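Local atomic coordinates of alkyltransferase-like protein 1 (Schizosaccharomyces pombe, PDB entry 3GVA), a protein that recognises O6-alkylguanine lesions in DNA, flips the damaged base into a hydrophobic pocket and presents the lesion to nucleotide excision repair. Residues A[46-49]-A[50-54]. Numbering follows the deposited sequence.
Sequences KHLH and PETHV
H49 and P50 meet at the start of a type I beta turn that runs from H49 to T52. P50 CD lies over one face of the H49 imidazole, 3.6 Å from the ring centroid, in a CH-pi contact. In H49, CG is anti to the backbone N (chi1 -175°) and beside the carbonyl carbon, which carries the ring forward alongside P50 CD and toward E51. The ring edge then meets E51: H49 CD2 is 3.4 Å from E51 CB, which lies in the ring plane. The E51 carboxylate leads away and forms a salt bridge with R77. T52 N closes the turn on H49 O at 2.9 Å. T52 OG1 accepts from V54 N at 3.0 Å, nearly straight (160°), which makes an ST turn. L48 lies across V54 at about a right angle, with L48 CD1 4.0 Å from V54 CG1, while L48 CD2 comes within 3.8 Å of T52 OG1. A valine at T52 would probably leave V54 N without its acceptor, and the ST turn would be lost. The loop follows helix 38-46 in the DNA-binding domain. L48 and V54 both pack on Y11 of helix 3-14, so they join the loop to that helix.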
loop_
_atom_site.group_PDB
_atom_site.type_symbol
_atom_site.label_atom_id
_atom_site.label_comp_id
_atom_site.label_asym_id
_atom_site.label_seq_id
_atom_site.Cartn_x
_atom_site.Cartn_y
_atom_site.Cartn_z
ATOM N N LYS A 46 6.518 -6.865 -0.428
ATOM C CA LYS A 46 7.335 -7.187 0.735
ATOM C C LYS A 46 8.815 -7.360 0.400
ATOM O O LYS A 46 9.669 -7.209 1.269
ATOM C CB LYS A 46 6.784 -8.437 1.429
ATOM C CG LYS A 46 5.366 -8.243 1.959
ATOM C CD LYS A 46 4.883 -9.427 2.785
ATOM C CE LYS A 46 5.642 -9.534 4.102
ATOM N NZ LYS A 46 5.017 -10.522 5.034
ATOM N N HIS A 47 9.121 -7.646 -0.860
ATOM C CA HIS A 47 10.511 -7.826 -1.268
ATOM C C HIS A 47 11.187 -6.538 -1.737
ATOM O O HIS A 47 12.344 -6.563 -2.151
ATOM C CB HIS A 47 10.604 -8.890 -2.366
ATOM C CG HIS A 47 10.214 -10.262 -1.909
ATOM N ND1 HIS A 47 10.247 -11.362 -2.740
ATOM C CD2 HIS A 47 9.782 -10.714 -0.707
ATOM C CE1 HIS A 47 9.852 -12.431 -2.072
ATOM N NE2 HIS A 47 9.563 -12.065 -0.836
ATOM N N LEU A 48 10.472 -5.417 -1.672
ATOM C CA LEU A 48 11.028 -4.134 -2.096
ATOM C C LEU A 48 12.077 -3.617 -1.129
ATOM O O LEU A 48 11.943 -3.763 0.086
ATOM C CB LEU A 48 9.926 -3.079 -2.231
ATOM C CG LEU A 48 9.192 -2.970 -3.569
ATOM C CD1 LEU A 48 8.050 -1.949 -3.466
ATOM C CD2 LEU A 48 10.180 -2.556 -4.656
ATOM N N HIS A 49 13.125 -3.014 -1.680
ATOM C CA HIS A 49 14.190 -2.440 -0.865
ATOM C C HIS A 49 13.591 -1.227 -0.141
ATOM O O HIS A 49 12.846 -0.446 -0.736
ATOM C CB HIS A 49 15.345 -1.995 -1.760
ATOM C CG HIS A 49 16.534 -1.490 -1.008
ATOM N ND1 HIS A 49 17.522 -2.323 -0.527
ATOM C CD2 HIS A 49 16.893 -0.236 -0.645
ATOM C CE1 HIS A 49 18.437 -1.603 0.095
ATOM N NE2 HIS A 49 18.080 -0.335 0.037
ATOM N N PRO A 50 13.909 -1.058 1.151
ATOM C CA PRO A 50 13.385 0.067 1.929
ATOM C C PRO A 50 13.649 1.447 1.335
ATOM O O PRO A 50 12.943 2.399 1.650
ATOM C CB PRO A 50 14.038 -0.122 3.303
ATOM C CG PRO A 50 15.301 -0.866 2.985
ATOM C CD PRO A 50 14.834 -1.866 1.965
ATOM N N GLU A 51 14.658 1.551 0.472
ATOM C CA GLU A 51 14.997 2.826 -0.158
ATOM C C GLU A 51 14.507 2.946 -1.601
ATOM O O GLU A 51 14.883 3.870 -2.317
ATOM C CB GLU A 51 16.511 3.054 -0.104
ATOM C CG GLU A 51 17.007 3.415 1.284
ATOM C CD GLU A 51 16.343 4.677 1.806
ATOM O OE1 GLU A 51 16.547 5.752 1.197
ATOM O OE2 GLU A 51 15.611 4.595 2.813
ATOM N N THR A 52 13.659 2.012 -2.020
ATOM C CA THR A 52 13.104 2.025 -3.374
ATOM C C THR A 52 12.393 3.336 -3.695
ATOM O O THR A 52 11.970 4.071 -2.801
ATOM C CB THR A 52 12.073 0.899 -3.575
ATOM O OG1 THR A 52 11.572 0.944 -4.919
ATOM C CG2 THR A 52 10.899 1.083 -2.620
ATOM N N HIS A 53 12.245 3.595 -4.989
ATOM C CA HIS A 53 11.574 4.783 -5.499
ATOM C C HIS A 53 10.075 4.490 -5.613
ATOM O O HIS A 53 9.261 5.406 -5.672
ATOM C CB HIS A 53 12.112 5.112 -6.887
ATOM C CG HIS A 53 11.758 4.084 -7.917
ATOM N ND1 HIS A 53 10.645 4.193 -8.726
ATOM C CD2 HIS A 53 12.336 2.901 -8.231
ATOM C CE1 HIS A 53 10.555 3.122 -9.494
ATOM N NE2 HIS A 53 11.569 2.322 -9.214
ATOM N N VAL A 54 9.720 3.207 -5.669
ATOM C CA VAL A 54 8.317 2.816 -5.780
ATOM C C VAL A 54 7.559 3.352 -4.564
ATOM O O VAL A 54 7.988 3.158 -3.431
ATOM C CB VAL A 54 8.173 1.277 -5.850
ATOM C CG1 VAL A 54 6.700 0.891 -5.916
ATOM C CG2 VAL A 54 8.906 0.743 -7.076
#